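Local coordinates for phospholyase (Arthrobacter aurescens, PDB 5G4I), which is a pyridoxal-phosphate-dependent phospholyase of the class-III transaminase family, assigned to the cleavage of phosphoethanolamine with release of phosphate, at residues 84-89 with 315-320; 116-121 with 308-313; 141-146 with 222-227; 177-182 with 228-233. All blocks are in the same frame, centred on the assembly; numbering follows the deposited sequence. Where two conformers were deposited one is given.

Overall arrangement
The four contacts form two touching pairs along the large, cofactor-binding part of the chain. Contacts 1 and 2 have centres about 13 Å apart and meet where His88 and Thr89 pack on Phe309; both also touch the second subunit. Contact 2 reaches two cofactors, with Gly120 and Ser121 holding one phosphate and Thr311 that of the second subunit's site. Contacts 3 and 4, again with centres about 13 Å apart, meet through Leu227 and Asp178, and their segments alternate along the chain. Contact 3 comes within about 11 Å of contact 2, nearest atoms, and its Thr223 side chain lies about 6 Å from a bound cofactor. Contact 4 lies away from the annotated sites, its centre about 44 Å from that of contact 1.

Contact 1. Residues 84-89 with 315-320; sequences TVNLHT and NPVSSA
Asn86 and Pro316 bring the backbones closest, CA to CA 5.4 Å, where the irregular segment 84-89 passes the first turn of helix 316-331. The Asn86 side chain, with CG anti to the backbone N (chi1 -168°), crosses Val317 at about a right angle. Its CG lies 3.4 Å from Val317 CG2, and its OD1 takes a weak hydrogen bond from Val317 N, 3.4 Å long. Replacing Asn86 by an alanine would probably deprive Val317 N of this weak acceptor and open a gap beside Val317 CG2. The helix end is an N-cap: Asn315 OD1 accepts from Ser318 N at 2.8 Å and 173°, the donor standing above the carbonyl plane, while Asn315 ND2 bonds to Phe312 O. Asn86 OD1 and Asn315 OD1, two acceptors, come within 2.9 Å without a hydrogen bond, their amide planes 75° apart. Pro316 turns its ring on the passing chain, with CD 3.1 Å from Leu87 O and CB 3.7 Å from Val85 O. The latter oxygen is hydrogen-bonded by Gln81 NE2, from helix 72-82, whose residues Ile78, Gln81 and Leu82 also pack on Val317. At the interface, Leu87 packs on Asn62 and Asn86 on Gly286 of the second subunit.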
# COMPACT_ATOMS: atom_id res chain seq x y z
N THR A 84 4.74 22.41 6.23
CA THR A 84 5.42 22.96 5.03
C THR A 84 4.68 22.62 3.76
O THR A 84 3.96 23.48 3.18
CB THR A 84 6.90 22.49 5.03
OG1 THR A 84 7.55 22.84 6.28
CG2 THR A 84 7.70 23.12 3.89
N VAL A 85 4.76 21.36 3.27
CA VAL A 85 3.98 20.91 2.07
C VAL A 85 4.03 19.37 1.99
O VAL A 85 4.98 18.78 2.54
CB VAL A 85 4.54 21.55 0.76
CG1 VAL A 85 5.90 21.02 0.35
CG2 VAL A 85 3.54 21.48 -0.38
N ASN A 86 3.06 18.78 1.32
CA ASN A 86 2.96 17.29 1.29
C ASN A 86 2.41 16.72 -0.00
O ASN A 86 1.45 15.90 0.04
CB ASN A 86 2.22 16.78 2.52
CG ASN A 86 2.33 15.25 2.71
OD1 ASN A 86 3.36 14.68 2.27
ND2 ASN A 86 1.43 14.66 3.48
N LEU A 87 3.03 17.08 -1.13
CA LEU A 87 2.43 16.72 -2.45
C LEU A 87 3.18 15.54 -3.12
O LEU A 87 4.37 15.27 -2.88
CB LEU A 87 2.47 17.92 -3.43
CG LEU A 87 1.37 18.99 -3.22
CD1 LEU A 87 1.67 20.22 -4.03
CD2 LEU A 87 -0.01 18.41 -3.56
N HIS A 88 2.45 14.86 -3.98
CA HIS A 88 2.97 13.76 -4.81
C HIS A 88 4.16 14.22 -5.71
O HIS A 88 4.41 15.43 -5.92
CB HIS A 88 1.83 13.20 -5.68
CG HIS A 88 1.17 14.28 -6.50
ND1 HIS A 88 1.70 14.72 -7.69
CD2 HIS A 88 0.12 15.12 -6.22
CE1 HIS A 88 1.01 15.78 -8.10
NE2 HIS A 88 0.07 16.07 -7.22
N THR A 89 4.78 13.21 -6.30
CA THR A 89 6.05 13.42 -7.03
C THR A 89 5.92 13.95 -8.45
O THR A 89 7.00 14.07 -9.13
CB THR A 89 6.81 12.09 -7.07
OG1 THR A 89 6.00 11.03 -7.69
CG2 THR A 89 7.25 11.67 -5.64
N ASN A 315 6.04 10.92 -1.13
CA ASN A 315 5.62 12.24 -0.68
C ASN A 315 6.66 12.80 0.33
O ASN A 315 7.44 12.05 0.92
CB ASN A 315 4.18 12.17 -0.10
CG ASN A 315 4.10 11.51 1.29
OD1 ASN A 315 4.54 12.05 2.30
ND2 ASN A 315 3.52 10.32 1.36
N PRO A 316 6.71 14.16 0.56
CA PRO A 316 7.73 14.72 1.36
C PRO A 316 7.71 14.28 2.87
O PRO A 316 8.75 14.26 3.51
CB PRO A 316 7.45 16.26 1.28
CG PRO A 316 6.68 16.43 0.01
CD PRO A 316 5.89 15.18 -0.13
N VAL A 317 6.49 14.01 3.40
CA VAL A 317 6.35 13.62 4.80
C VAL A 317 6.86 12.16 5.09
O VAL A 317 7.66 11.90 6.00
CB VAL A 317 4.91 13.83 5.29
CG1 VAL A 317 4.73 13.25 6.67
CG2 VAL A 317 4.61 15.32 5.29
N SER A 318 6.48 11.22 4.20
CA SER A 318 7.08 9.88 4.19
C SER A 318 8.62 9.94 4.04
O SER A 318 9.33 9.23 4.77
CB SER A 318 6.48 9.03 3.05
OG SER A 318 5.11 8.72 3.31
N SER A 319 9.09 10.79 3.14
CA SER A 319 10.55 10.95 2.94
C SER A 319 11.21 11.49 4.20
O SER A 319 12.31 11.02 4.57
CB SER A 319 10.79 11.86 1.74
OG SER A 319 10.21 11.33 0.52
N ALA A 320 10.61 12.48 4.86
CA ALA A 320 11.13 13.04 6.15
C ALA A 320 11.23 11.95 7.21
O ALA A 320 12.21 11.85 7.98
CB ALA A 320 10.31 14.26 6.59

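Contact 2. Residues 116-121 with 308-313; sequences LTNSGS and FFNTFA. With PLP (pyridoxal-5'-phosphate), chain C; PLP (pyridoxal-5'-phosphate), chain H.
Thr117 and Ala313 stand opposite each other, CA to CA 4.9 Å, where the end of strand 113-117 meets the loop 308-313. Ala313 directs its methyl at the strand: CB lies 3.2 Å from Leu116 O and 4.1 Å from Leu116 CB. Asn310 approaches the other segment with its amide. Beyond CB, chi1 (176°) sets CG anti to the backbone N, CG faces the Asn118 amide, and the two side chains meet tip to tip with their planes 57° apart. At the end of Asn310, OD1 weakly accepts from Ala313 N of its own loop, while ND2 lies 3.8 Å from Thr117 CA and donates to Glu122 OE1 in helix 120-135. The same Glu122 oxygen also accepts from Asn118 N, and it thereby ties both segments to one carboxylate. Phe312 crosses Asn118 at about a right angle, amide and ring planes 75° apart. Beyond the contact, Gly120 N donates to one phosphate, and Ser121 grips its O3P with both N (2.7 Å) and OG (2.6 Å). Thr311 likewise gives N (3.0 Å) and OG1 (2.7 Å) to O1P of the cofactor that Gly120 and Ser121 of the second subunit hold. A phosphate cup at a helix N-terminus, completed by a threonine from the partner subunit, is the arrangement of class-III aminotransferase dimers.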
# COMPACT_ATOMS: atom_id res chain seq x y z
N LEU A 116 9.66 3.78 -4.69
CA LEU A 116 9.07 3.82 -3.35
C LEU A 116 7.59 3.30 -3.41
O LEU A 116 6.90 3.42 -4.44
CB LEU A 116 9.13 5.27 -2.82
CG LEU A 116 10.51 5.68 -2.33
CD1 LEU A 116 10.70 7.20 -2.26
CD2 LEU A 116 10.84 5.09 -0.96
N THR A 117 7.13 2.77 -2.24
CA THR A 117 5.77 2.28 -2.08
C THR A 117 5.30 2.68 -0.67
O THR A 117 6.02 3.39 0.06
CB THR A 117 5.65 0.73 -2.27
OG1 THR A 117 6.24 0.09 -1.12
CG2 THR A 117 6.23 0.25 -3.60
N ASN A 118 4.10 2.19 -0.26
CA ASN A 118 3.56 2.53 1.08
C ASN A 118 3.54 1.30 2.06
O ASN A 118 2.99 1.37 3.15
CB ASN A 118 2.18 3.17 0.96
CG ASN A 118 2.12 4.26 -0.07
OD1 ASN A 118 1.53 4.04 -1.21
ND2 ASN A 118 2.75 5.34 0.16
N SER A 119 3.98 0.13 1.58
CA SER A 119 3.90 -1.12 2.40
C SER A 119 4.87 -2.19 1.84
O SER A 119 5.25 -2.14 0.64
CB SER A 119 2.50 -1.69 2.46
OG SER A 119 2.09 -2.25 1.20
N GLY A 120 5.20 -3.17 2.65
CA GLY A 120 5.98 -4.35 2.16
C GLY A 120 5.22 -5.10 1.12
O GLY A 120 5.84 -5.60 0.11
N SER A 121 3.88 -5.31 1.29
CA SER A 121 3.09 -6.04 0.21
C SER A 121 3.18 -5.27 -1.09
O SER A 121 3.29 -5.89 -2.18
CB SER A 121 1.58 -6.31 0.65
OG SER A 121 1.54 -7.24 1.71
N PHE A 308 3.86 3.88 -14.86
CA PHE A 308 3.76 3.46 -13.45
C PHE A 308 3.76 4.67 -12.51
O PHE A 308 4.67 5.52 -12.57
CB PHE A 308 4.93 2.48 -13.07
CG PHE A 308 4.85 2.03 -11.61
CD1 PHE A 308 3.93 1.08 -11.24
CD2 PHE A 308 5.64 2.66 -10.64
CE1 PHE A 308 3.78 0.74 -9.86
CE2 PHE A 308 5.45 2.35 -9.28
CZ PHE A 308 4.54 1.42 -8.93
N PHE A 309 2.81 4.67 -11.55
CA PHE A 309 2.66 5.81 -10.60
C PHE A 309 1.95 5.27 -9.35
O PHE A 309 0.88 4.64 -9.49
CB PHE A 309 1.92 7.01 -11.26
CG PHE A 309 1.79 8.25 -10.39
CD1 PHE A 309 2.90 8.95 -9.96
CD2 PHE A 309 0.57 8.55 -9.86
CE1 PHE A 309 2.79 10.03 -9.04
CE2 PHE A 309 0.39 9.72 -9.02
CZ PHE A 309 1.49 10.42 -8.60
N ASN A 310 2.44 5.65 -8.15
CA ASN A 310 1.90 5.36 -6.83
C ASN A 310 1.72 6.74 -6.17
O ASN A 310 2.70 7.42 -5.91
CB ASN A 310 2.86 4.41 -6.14
CG ASN A 310 2.51 4.08 -4.73
OD1 ASN A 310 2.01 4.95 -3.98
ND2 ASN A 310 2.78 2.84 -4.32
N THR A 311 0.47 7.13 -5.89
CA THR A 311 0.19 8.53 -5.54
C THR A 311 0.85 8.96 -4.24
O THR A 311 1.36 10.10 -4.13
CB THR A 311 -1.34 8.77 -5.42
OG1 THR A 311 -2.00 8.41 -6.66
CG2 THR A 311 -1.67 10.25 -5.10
N PHE A 312 0.79 8.14 -3.20
CA PHE A 312 1.35 8.51 -1.88
C PHE A 312 2.87 8.21 -1.79
O PHE A 312 3.54 8.80 -0.95
CB PHE A 312 0.63 7.75 -0.73
CG PHE A 312 -0.86 8.05 -0.60
CD1 PHE A 312 -1.33 9.35 -0.56
CD2 PHE A 312 -1.73 7.00 -0.36
CE1 PHE A 312 -2.70 9.59 -0.33
CE2 PHE A 312 -3.09 7.23 -0.13
CZ PHE A 312 -3.57 8.56 -0.13
N ALA A 313 3.41 7.39 -2.71
CA ALA A 313 4.81 7.02 -2.56
C ALA A 313 5.75 8.20 -2.73
O ALA A 313 5.55 9.02 -3.68
CB ALA A 313 5.18 5.95 -3.56
N1 PLP C . 7.36 -9.93 3.74
C2 PLP C . 7.83 -10.19 4.98
C2A PLP C . 9.07 -11.03 5.16
C3 PLP C . 7.13 -9.64 6.17
O3 PLP C . 7.58 -9.89 7.43
C4 PLP C . 5.92 -8.83 5.94
C4A PLP C . 5.15 -8.24 7.06
C5 PLP C . 5.51 -8.62 4.53
C6 PLP C . 6.26 -9.19 3.50
C5A PLP C . 4.28 -7.80 4.20
O4P PLP C . 4.37 -6.54 4.85
P PLP C . 3.09 -5.56 4.91
O1P PLP C . 2.23 -6.15 6.01
O2P PLP C . 3.68 -4.21 5.24
O3P PLP C . 2.48 -5.66 3.53
N1 PLP H . -8.70 4.72 -8.45
C2 PLP H . -8.88 5.93 -8.87
C2A PLP H . -10.21 6.30 -9.53
C3 PLP H . -7.77 6.92 -8.74
O3 PLP H . -7.97 8.24 -9.11
C4 PLP H . -6.49 6.56 -8.11
C4A PLP H . -5.43 7.56 -7.80
C5 PLP H . -6.41 5.16 -7.74
C6 PLP H . -7.54 4.30 -7.91
C5A PLP H . -5.05 4.64 -7.19
O4P PLP H . -4.72 5.20 -5.94
P PLP H . -3.14 4.99 -5.54
O1P PLP H . -2.17 5.72 -6.47
O2P PLP H . -3.27 5.50 -4.07
O3P PLP H . -2.83 3.57 -5.33

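Contact 3. Residues 141-146 with 222-227; sequences LVSDFS and STEGLL
Ser143 and Glu224 join the end of strand 140-143, in the central seven-stranded sheet, to a type I beta turn from Ser222 to Gly225 that follows strand 214-217 in the chain. This turn lies beside the cofactor pocket, the Thr223 side chain being about 6 Å from a bound pyridoxal phosphate at the nearest atoms. The strand exits through an ST turn, in which Ser143 OG accepts from Phe145 N at 3.0 Å and 163°.

Among the hydrogen bonds, the one across the contact runs from Ser143 OG to Glu224 OE2, 2.6 Å long. It meets the oxygen on its anti side, 17° out of the carboxylate plane. The serine hydroxyl is thus gripped twice, as donor and as acceptor, and this fixes its rotation. The Glu224 chain bends at chi2 (85°), which carries CD back toward the strand end instead of outward. An alanine here would probably leave Ser143 OG without its acceptor and open a gap beside Phe145 O. Within segment 141-146, Ser146 OG donates to Ser143 O, an oxygen that also receives Thr159 OG1.

The remaining contacts are of van der Waals kind. Phe145 O sits against the turn's side chains, with Glu224 CG 3.3 Å and Thr223 CG2 3.4 Å from it. Phe145 and Thr223 cross at about a right angle. Phe145, its CG anti to the backbone N, presents the ring edge to the turn, and Thr223 O lies in the ring plane, 3.3 Å from Phe145 CD2.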
# COMPACT_ATOMS: atom_id res chain seq x y z
N LEU A 141 9.79 -19.61 -7.36
CA LEU A 141 10.34 -20.48 -6.31
C LEU A 141 10.29 -19.75 -4.97
O LEU A 141 10.81 -18.62 -4.88
CB LEU A 141 11.81 -20.82 -6.66
CG LEU A 141 12.06 -21.64 -7.94
CD1 LEU A 141 13.56 -21.74 -8.18
CD2 LEU A 141 11.48 -23.01 -7.92
N VAL A 142 9.64 -20.37 -4.00
CA VAL A 142 9.55 -19.84 -2.64
C VAL A 142 9.83 -20.96 -1.65
O VAL A 142 9.80 -22.18 -2.02
CB VAL A 142 8.18 -19.24 -2.25
CG1 VAL A 142 8.01 -17.84 -2.81
CG2 VAL A 142 7.02 -20.20 -2.61
N SER A 143 10.05 -20.69 -0.33
CA SER A 143 10.10 -21.77 0.63
C SER A 143 8.70 -22.37 0.90
O SER A 143 7.68 -21.69 0.67
CB SER A 143 10.66 -21.27 1.99
OG SER A 143 9.65 -20.97 2.88
N ASP A 144 8.69 -23.60 1.41
CA ASP A 144 7.47 -24.30 1.82
C ASP A 144 6.88 -23.86 3.13
O ASP A 144 5.85 -24.43 3.52
CB ASP A 144 7.65 -25.81 1.78
CG ASP A 144 8.52 -26.35 2.85
OD1 ASP A 144 9.04 -25.66 3.76
OD2 ASP A 144 8.81 -27.60 2.71
N PHE A 145 7.37 -22.78 3.78
CA PHE A 145 6.65 -22.21 4.94
C PHE A 145 7.02 -20.70 5.02
O PHE A 145 7.73 -20.26 5.93
CB PHE A 145 6.91 -23.01 6.24
CG PHE A 145 5.77 -22.87 7.24
CD1 PHE A 145 4.62 -23.57 7.03
CD2 PHE A 145 5.86 -21.95 8.26
CE1 PHE A 145 3.52 -23.42 7.91
CE2 PHE A 145 4.74 -21.87 9.18
CZ PHE A 145 3.67 -22.56 8.94
N SER A 146 6.50 -19.96 4.04
CA SER A 146 6.84 -18.51 3.89
C SER A 146 5.63 -17.62 3.78
O SER A 146 4.50 -18.07 3.49
CB SER A 146 7.76 -18.29 2.68
OG SER A 146 7.26 -18.85 1.51
N SER A 222 12.78 -16.61 8.78
CA SER A 222 12.13 -16.48 10.07
C SER A 222 10.80 -17.19 10.21
O SER A 222 10.62 -17.99 11.18
CB SER A 222 12.03 -15.02 10.48
OG SER A 222 11.27 -14.27 9.57
N THR A 223 9.86 -17.04 9.29
CA THR A 223 8.58 -17.75 9.33
C THR A 223 8.77 -19.30 9.35
O THR A 223 7.96 -20.03 9.92
CB THR A 223 7.70 -17.31 8.13
OG1 THR A 223 7.54 -15.90 8.21
CG2 THR A 223 6.32 -17.97 8.08
N GLU A 224 9.82 -19.74 8.62
CA GLU A 224 10.20 -21.14 8.49
C GLU A 224 10.75 -21.77 9.80
O GLU A 224 10.93 -23.01 9.86
CB GLU A 224 11.34 -21.24 7.46
CG GLU A 224 10.95 -20.96 5.99
CD GLU A 224 10.96 -19.50 5.61
OE1 GLU A 224 11.16 -18.57 6.48
OE2 GLU A 224 10.77 -19.20 4.40
N GLY A 225 11.00 -20.96 10.82
CA GLY A 225 11.62 -21.38 12.12
C GLY A 225 13.02 -20.92 12.37
O GLY A 225 13.74 -21.56 13.20
N LEU A 226 13.52 -19.88 11.73
CA LEU A 226 14.86 -19.33 11.86
C LEU A 226 15.98 -20.30 11.53
O LEU A 226 16.74 -20.80 12.39
CB LEU A 226 15.09 -18.67 13.29
CG LEU A 226 14.46 -17.33 13.51
CD1 LEU A 226 14.60 -16.94 15.03
CD2 LEU A 226 15.13 -16.24 12.64
N LEU A 227 16.02 -20.69 10.25
CA LEU A 227 16.94 -21.73 9.76
C LEU A 227 18.40 -21.26 9.63
O LEU A 227 18.65 -20.08 9.38
CB LEU A 227 16.43 -22.15 8.39
CG LEU A 227 14.94 -22.49 8.23
CD1 LEU A 227 14.64 -22.92 6.77
CD2 LEU A 227 14.47 -23.55 9.19

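Contact 4. Residues 177-182 with 228-233; sequences PDVSGI and QLPSGY
Asp178 and Gln228 pair two irregular segments through two nearly straight bonds. Val179 N donates to Gln228 O at 2.8 Å and 173°, and Gln228 N donates in return to Asp178 OD1 at 3.0 Å and 172°. Asp178 OD1 is gripped three times: Ser180 OG meets it on the syn side at 2.8 Å, while Ser180 N and Gln228 N approach from opposite faces of the carboxylate, well out of plane. Its partner OD2 makes a salt bridge to Arg363 NH1, so both carboxylate oxygens are engaged and the group's rotation is fixed. Pro177 O, by contrast, is buried with no polar partner and rests against Leu229, 3.6 Å from its CG. Apolar groups close the rest. Pro177 CD stands over the centre of the Tyr233 ring, 3.7 Å from the centroid in a CH-pi contact, and Pro177 CG lies 3.7 Å from Pro230 CD. Val179 places CG1 against Pro230 CB. Val179 CG2 lies against the amide end of Gln228, 3.6 Å from CD. Asp178 OD1, accepting from Ser180 N two residues on, forms an Asx turn, leading into a type II turn from Val179 to Ile182; a second type II turn, from Pro230 to Tyr233, leads into helix 233-243 with Gly232 at its N-cap.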
# COMPACT_ATOMS: atom_id res chain seq x y z
N PRO A 177 17.19 -26.06 3.46
CA PRO A 177 17.99 -26.91 4.37
C PRO A 177 18.41 -26.15 5.67
O PRO A 177 18.76 -24.95 5.60
CB PRO A 177 19.20 -27.29 3.55
CG PRO A 177 19.32 -26.23 2.51
CD PRO A 177 17.90 -25.87 2.18
N ASP A 178 18.37 -26.87 6.80
CA ASP A 178 18.70 -26.33 8.09
C ASP A 178 19.79 -27.27 8.76
O ASP A 178 19.48 -28.43 8.95
CB ASP A 178 17.47 -26.24 8.97
CG ASP A 178 17.70 -25.55 10.37
OD1 ASP A 178 18.75 -25.00 10.60
OD2 ASP A 178 16.69 -25.62 11.13
N VAL A 179 20.97 -26.72 9.05
CA VAL A 179 22.09 -27.53 9.66
C VAL A 179 21.97 -27.58 11.17
O VAL A 179 22.79 -28.29 11.80
CB VAL A 179 23.50 -27.01 9.25
CG1 VAL A 179 23.65 -26.96 7.74
CG2 VAL A 179 23.84 -25.69 9.87
N SER A 180 20.99 -26.89 11.77
CA SER A 180 20.80 -26.89 13.26
C SER A 180 20.69 -28.29 13.81
O SER A 180 19.86 -29.09 13.39
CB SER A 180 19.54 -26.07 13.69
OG SER A 180 19.60 -24.71 13.30
N GLY A 181 21.62 -28.62 14.70
CA GLY A 181 21.61 -29.96 15.30
C GLY A 181 22.04 -31.16 14.42
O GLY A 181 21.87 -32.30 14.82
N ILE A 182 22.60 -30.91 13.24
CA ILE A 182 23.06 -31.96 12.31
C ILE A 182 24.57 -32.13 12.47
O ILE A 182 25.28 -31.16 12.64
CB ILE A 182 22.68 -31.51 10.85
CG1 ILE A 182 21.15 -31.46 10.73
CG2 ILE A 182 23.26 -32.38 9.73
CD1 ILE A 182 20.43 -32.78 10.83
N GLN A 228 19.35 -22.19 9.83
CA GLN A 228 20.77 -21.92 9.60
C GLN A 228 21.17 -22.72 8.35
O GLN A 228 21.21 -23.98 8.40
CB GLN A 228 21.66 -22.33 10.84
CG GLN A 228 23.15 -22.04 10.56
CD GLN A 228 24.16 -22.61 11.62
OE1 GLN A 228 23.76 -22.99 12.72
NE2 GLN A 228 25.43 -22.69 11.26
N LEU A 229 21.47 -22.05 7.26
CA LEU A 229 21.69 -22.77 6.01
C LEU A 229 23.13 -23.26 5.86
O LEU A 229 24.07 -22.57 6.31
CB LEU A 229 21.34 -21.85 4.81
CG LEU A 229 19.86 -21.78 4.44
CD1 LEU A 229 18.91 -21.31 5.56
CD2 LEU A 229 19.70 -20.86 3.23
N PRO A 230 23.30 -24.39 5.14
CA PRO A 230 24.69 -24.73 4.72
C PRO A 230 25.27 -23.72 3.77
O PRO A 230 24.55 -23.14 2.91
CB PRO A 230 24.53 -26.14 4.02
CG PRO A 230 23.11 -26.23 3.67
CD PRO A 230 22.30 -25.22 4.45
N SER A 231 26.59 -23.46 3.83
CA SER A 231 27.27 -22.60 2.90
C SER A 231 27.08 -23.11 1.45
O SER A 231 27.29 -24.31 1.23
CB SER A 231 28.80 -22.55 3.17
OG SER A 231 29.38 -21.48 2.45
N GLY A 232 26.78 -22.21 0.50
CA GLY A 232 26.67 -22.55 -0.94
C GLY A 232 25.23 -22.79 -1.41
O GLY A 232 25.03 -22.93 -2.60
N TYR A 233 24.26 -22.92 -0.50
CA TYR A 233 22.89 -23.15 -0.92
C TYR A 233 22.30 -21.95 -1.68
O TYR A 233 21.88 -22.07 -2.87
CB TYR A 233 21.97 -23.56 0.21
CG TYR A 233 20.49 -23.78 -0.24
CD1 TYR A 233 20.11 -24.92 -0.90
CD2 TYR A 233 19.53 -22.80 -0.08
CE1 TYR A 233 18.83 -25.17 -1.35
CE2 TYR A 233 18.22 -23.01 -0.48
CZ TYR A 233 17.87 -24.20 -1.14
OH TYR A 233 16.55 -24.43 -1.55